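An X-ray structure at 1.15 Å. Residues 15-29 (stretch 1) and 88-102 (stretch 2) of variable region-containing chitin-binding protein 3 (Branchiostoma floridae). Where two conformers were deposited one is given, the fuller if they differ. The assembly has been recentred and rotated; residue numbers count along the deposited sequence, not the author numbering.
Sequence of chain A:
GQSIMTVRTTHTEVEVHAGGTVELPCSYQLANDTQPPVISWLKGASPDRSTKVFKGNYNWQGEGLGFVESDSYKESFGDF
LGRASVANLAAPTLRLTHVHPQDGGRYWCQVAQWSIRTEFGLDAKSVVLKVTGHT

Stretch 1, residues 15-29: EVHAGGTVELPCSYQ
Stretch 2, residues 88-102: NLAAPTLRLTHVHPQ

Two strands, 22-24 and 94-96, run antiparallel at 156° with axes 4.7 Å apart, and three residues with the largest covered areas, Val99, Thr93 and Tyr28, govern how the pairing is extended past its ends. The register sets Val22 against Leu96 and Leu24 against Leu94, both hydrogen-bonded pairs: Val22 N to Leu96 O 3.0 Å, Leu96 N to Val22 O 2.9 Å, Leu24 N to Leu94 O 2.8 Å, Leu94 N to Leu24 O 3.1 Å. Glu23 and Arg95 form the non-hydrogen-bonded pair between them, CA to CA 4.4 Å.

Alternation sorts the chemistry. Val22 (p), Leu24 (m,p), Leu94 (t,p) and Leu96 (t,p) share the buried face, while Glu23 (m,t) and Arg95 (t,t,t) lie on the exposed one. There Glu23 OE2 stays 4.1 Å from Arg95 NE, beyond a salt bridge, and Thr21 CG2 covers one guanidinium face.

Val99 (phi/psi -60/129, chi1 t) anchors one end. Val99 N donates to Gly20 O at 3.0 Å and Val99 O accepts from Gly19 N at 2.7 Å, clasping the type II turn His17-Gly20, where Gly19 takes phi 91°. Val99 CG1 meets Val16 CG1 at 3.8 Å and Val99 CG2 meets Val22 CG1 at 3.9 Å, so one valine's side chain packs against both Val16 and Val22, while its backbone holds the turn. Water 1 links Gly19 O, Thr21 OG1 and His98 N.

Thr93 (-51/133, chi1 m) continues the bonding past the Leu24-Leu94 pair: Thr93 OG1 accepts from Cys26 N at 3.2 Å, a side chain standing in for a backbone carbonyl. Beyond it, Tyr28 (chi1 74°, chi2 91°) sets its ring edge to Pro92, Tyr28 CD2 to Pro92 CD 3.9 Å, and to Leu89 O in the type I turn Asn88-Ala91, Tyr28 CE2 to Leu89 O 3.5 Å. Water 3 bridges Tyr28 OH and Leu89 O, the latter bond weak.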

# COMPACT_ATOMS: atom_id res chain seq x y z
N GLU A 15 14.63 0.12 7.02
CA GLU A 15 15.50 1.30 7.22
C GLU A 15 16.18 1.62 5.90
O GLU A 15 16.59 0.70 5.16
CB GLU A 15 16.49 1.04 8.33
CG GLU A 15 17.40 2.21 8.59
CD GLU A 15 18.20 2.17 9.89
OE1 GLU A 15 19.05 3.08 10.03
OE2 GLU A 15 18.00 1.24 10.69
N VAL A 16 16.37 2.91 5.64
CA VAL A 16 17.14 3.38 4.50
C VAL A 16 17.77 4.72 4.83
O VAL A 16 17.29 5.46 5.68
CB VAL A 16 16.19 3.56 3.29
CG1 VAL A 16 15.26 4.73 3.44
CG2 VAL A 16 17.01 3.65 2.02
N HIS A 17 18.85 5.05 4.11
CA HIS A 17 19.41 6.40 4.20
C HIS A 17 18.54 7.38 3.42
O HIS A 17 17.99 7.02 2.37
CB HIS A 17 20.83 6.28 3.60
CG HIS A 17 21.82 5.35 4.20
ND1 HIS A 17 22.46 4.26 3.66
CD2 HIS A 17 22.33 5.41 5.45
CE1 HIS A 17 23.29 3.72 4.57
NE2 HIS A 17 23.23 4.42 5.70
N ALA A 18 18.51 8.64 3.85
CA ALA A 18 17.82 9.68 3.08
C ALA A 18 18.55 9.77 1.76
O ALA A 18 19.80 9.70 1.67
CB ALA A 18 17.74 10.99 3.84
N GLY A 19 17.77 9.97 0.72
CA GLY A 19 18.18 10.04 -0.65
C GLY A 19 18.13 8.68 -1.30
O GLY A 19 18.18 8.60 -2.53
N GLY A 20 18.00 7.62 -0.52
CA GLY A 20 17.98 6.28 -1.05
C GLY A 20 16.59 5.85 -1.48
O GLY A 20 15.64 6.62 -1.43
N THR A 21 16.49 4.63 -1.96
CA THR A 21 15.30 3.96 -2.40
C THR A 21 15.00 2.81 -1.45
O THR A 21 15.92 2.05 -1.06
CB THR A 21 15.42 3.49 -3.83
OG1 THR A 21 15.59 4.63 -4.69
CG2 THR A 21 14.20 2.71 -4.30
N VAL A 22 13.75 2.65 -1.04
CA VAL A 22 13.35 1.63 -0.12
C VAL A 22 12.07 0.96 -0.61
O VAL A 22 11.25 1.57 -1.28
CB VAL A 22 13.16 2.20 1.31
CG1 VAL A 22 11.99 3.18 1.35
CG2 VAL A 22 13.10 1.18 2.40
N GLU A 23 11.89 -0.31 -0.22
CA GLU A 23 10.66 -1.02 -0.47
C GLU A 23 10.00 -1.48 0.85
O GLU A 23 10.71 -1.95 1.76
CB GLU A 23 10.89 -2.17 -1.42
CG GLU A 23 11.36 -1.68 -2.81
CD GLU A 23 11.32 -2.60 -3.97
OE1 GLU A 23 10.85 -3.74 -3.76
OE2 GLU A 23 11.74 -2.14 -5.04
N LEU A 24 8.70 -1.35 0.89
CA LEU A 24 7.91 -1.70 2.06
C LEU A 24 7.01 -2.87 1.63
O LEU A 24 6.04 -2.65 0.92
CB LEU A 24 7.04 -0.58 2.57
CG LEU A 24 7.85 0.63 3.07
CD1 LEU A 24 8.62 1.47 2.12
CD2 LEU A 24 6.90 1.65 3.74
N PRO A 25 7.36 -4.12 1.96
CA PRO A 25 6.60 -5.25 1.45
C PRO A 25 5.17 -5.31 1.94
O PRO A 25 4.84 -5.00 3.07
CB PRO A 25 7.43 -6.47 1.92
CG PRO A 25 8.81 -5.94 2.06
CD PRO A 25 8.60 -4.58 2.65
N CYS A 26 4.30 -5.82 1.07
CA CYS A 26 2.93 -6.06 1.43
C CYS A 26 2.35 -7.15 0.53
O CYS A 26 2.64 -7.15 -0.67
CB CYS A 26 2.11 -4.79 1.28
SG CYS A 26 0.38 -5.01 1.81
N SER A 27 1.56 -8.03 1.11
CA SER A 27 0.86 -9.05 0.37
C SER A 27 -0.61 -9.10 0.87
O SER A 27 -0.93 -8.59 1.94
CB SER A 27 1.46 -10.44 0.51
OG SER A 27 1.29 -10.94 1.84
N TYR A 28 -1.49 -9.74 0.11
CA TYR A 28 -2.84 -9.96 0.62
C TYR A 28 -3.42 -11.21 -0.02
O TYR A 28 -3.01 -11.64 -1.12
CB TYR A 28 -3.77 -8.73 0.39
CG TYR A 28 -4.20 -8.58 -1.05
CD1 TYR A 28 -5.36 -9.17 -1.52
CD2 TYR A 28 -3.44 -7.86 -1.98
CE1 TYR A 28 -5.77 -9.07 -2.80
CE2 TYR A 28 -3.85 -7.77 -3.31
CZ TYR A 28 -5.02 -8.37 -3.71
OH TYR A 28 -5.40 -8.31 -5.03
N GLN A 29 -4.47 -11.70 0.65
CA GLN A 29 -5.34 -12.73 0.15
C GLN A 29 -6.77 -12.28 0.37
O GLN A 29 -7.09 -11.76 1.41
CB GLN A 29 -5.12 -14.06 0.82
CG GLN A 29 -3.79 -14.66 0.34
CD GLN A 29 -3.83 -15.13 -1.10
OE1 GLN A 29 -2.96 -14.76 -1.90
NE2 GLN A 29 -4.81 -15.94 -1.54
N ASN A 88 3.18 -4.15 -8.64
CA ASN A 88 2.26 -5.29 -8.79
C ASN A 88 1.12 -5.11 -7.80
O ASN A 88 1.30 -5.33 -6.60
CB ASN A 88 3.01 -6.60 -8.51
CG ASN A 88 2.14 -7.81 -8.71
OD1 ASN A 88 0.99 -7.80 -8.81
ND2 ASN A 88 2.75 -9.00 -8.62
N LEU A 89 -0.07 -4.70 -8.29
CA LEU A 89 -1.15 -4.45 -7.36
C LEU A 89 -1.62 -5.68 -6.65
O LEU A 89 -2.21 -5.59 -5.55
CB LEU A 89 -2.31 -3.76 -8.09
CG LEU A 89 -2.07 -2.32 -8.51
CD1 LEU A 89 -3.13 -1.86 -9.47
CD2 LEU A 89 -1.99 -1.38 -7.32
N ALA A 90 -1.40 -6.86 -7.20
CA ALA A 90 -1.76 -8.12 -6.56
C ALA A 90 -0.77 -8.48 -5.45
O ALA A 90 -1.11 -9.40 -4.65
CB ALA A 90 -1.80 -9.27 -7.56
N ALA A 91 0.35 -7.83 -5.34
CA ALA A 91 1.41 -8.10 -4.34
C ALA A 91 2.01 -6.73 -4.03
O ALA A 91 3.11 -6.39 -4.48
CB ALA A 91 2.43 -9.08 -4.88
N PRO A 92 1.24 -5.85 -3.37
CA PRO A 92 1.41 -4.40 -3.47
C PRO A 92 2.49 -3.78 -2.61
O PRO A 92 2.32 -2.67 -2.06
CB PRO A 92 0.01 -3.88 -3.12
CG PRO A 92 -0.48 -4.89 -2.10
CD PRO A 92 -0.02 -6.20 -2.68
N THR A 93 3.68 -4.35 -2.61
CA THR A 93 4.86 -3.71 -2.07
C THR A 93 5.03 -2.32 -2.65
O THR A 93 4.94 -2.13 -3.87
CB THR A 93 6.08 -4.57 -2.42
OG1 THR A 93 5.89 -5.80 -1.75
CG2 THR A 93 7.41 -3.92 -2.10
N LEU A 94 5.29 -1.37 -1.76
CA LEU A 94 5.53 0.02 -2.11
C LEU A 94 7.03 0.27 -2.29
O LEU A 94 7.83 -0.13 -1.45
CB LEU A 94 5.05 0.90 -0.96
CG LEU A 94 5.28 2.42 -1.11
CD1 LEU A 94 4.41 2.98 -2.21
CD2 LEU A 94 4.99 3.11 0.21
N ARG A 95 7.38 0.96 -3.37
CA ARG A 95 8.74 1.46 -3.61
C ARG A 95 8.70 2.98 -3.46
O ARG A 95 7.88 3.65 -4.09
CB ARG A 95 9.20 1.08 -5.01
CG ARG A 95 10.62 1.52 -5.34
CD ARG A 95 11.06 0.99 -6.68
NE ARG A 95 12.37 1.29 -7.21
CZ ARG A 95 12.60 2.34 -7.99
NH1 ARG A 95 11.69 3.25 -8.34
NH2 ARG A 95 13.86 2.49 -8.41
N LEU A 96 9.60 3.52 -2.64
CA LEU A 96 9.74 4.96 -2.43
C LEU A 96 11.13 5.37 -2.77
O LEU A 96 12.12 4.82 -2.22
CB LEU A 96 9.33 5.27 -1.00
CG LEU A 96 9.24 6.75 -0.70
CD1 LEU A 96 8.12 7.43 -1.49
CD2 LEU A 96 9.06 6.93 0.80
N THR A 97 11.29 6.31 -3.71
CA THR A 97 12.63 6.79 -4.12
C THR A 97 12.92 8.14 -3.46
O THR A 97 12.02 8.81 -2.94
CB THR A 97 12.73 6.95 -5.63
OG1 THR A 97 11.78 7.92 -6.04
CG2 THR A 97 12.40 5.68 -6.32
N HIS A 98 14.20 8.52 -3.54
CA HIS A 98 14.65 9.84 -3.06
C HIS A 98 14.11 10.13 -1.65
O HIS A 98 13.49 11.17 -1.40
CB HIS A 98 14.24 10.96 -4.00
CG HIS A 98 14.79 10.78 -5.33
ND1 HIS A 98 16.07 11.13 -5.66
CD2 HIS A 98 14.17 10.32 -6.45
CE1 HIS A 98 16.23 10.83 -6.93
NE2 HIS A 98 15.12 10.36 -7.47
N VAL A 99 14.31 9.17 -0.73
CA VAL A 99 13.71 9.27 0.57
C VAL A 99 14.14 10.52 1.31
O VAL A 99 15.32 10.84 1.42
CB VAL A 99 13.99 7.98 1.39
CG1 VAL A 99 13.63 8.16 2.82
CG2 VAL A 99 13.26 6.80 0.77
N HIS A 100 13.16 11.27 1.80
CA HIS A 100 13.43 12.52 2.53
C HIS A 100 13.54 12.27 4.02
O HIS A 100 13.00 11.31 4.53
CB HIS A 100 12.29 13.51 2.31
CG HIS A 100 12.19 14.07 0.93
ND1 HIS A 100 12.31 13.31 -0.22
CD2 HIS A 100 12.01 15.34 0.52
CE1 HIS A 100 12.18 14.14 -1.27
NE2 HIS A 100 11.98 15.41 -0.85
N PRO A 101 14.23 13.13 4.71
CA PRO A 101 14.29 12.97 6.20
C PRO A 101 12.93 12.73 6.85
O PRO A 101 12.70 11.80 7.68
CB PRO A 101 14.96 14.24 6.65
CG PRO A 101 15.81 14.69 5.51
CD PRO A 101 15.01 14.28 4.27
N GLN A 102 11.93 13.50 6.43
CA GLN A 102 10.62 13.38 7.07
C GLN A 102 9.78 12.28 6.46
O GLN A 102 8.62 12.17 6.91
CB GLN A 102 9.89 14.70 6.93
CG GLN A 102 10.63 15.79 7.69
CD GLN A 102 11.29 15.43 9.00
OE1 GLN A 102 12.51 15.37 9.24
NE2 GLN A 102 10.42 15.16 9.96
O HOH W 1 16.56 7.21 -4.46
O HOH W 2 -0.10 -10.68 -2.39
O HOH W 3 -4.99 -5.97 -6.47
O HOH W 4 -3.05 -11.22 -3.92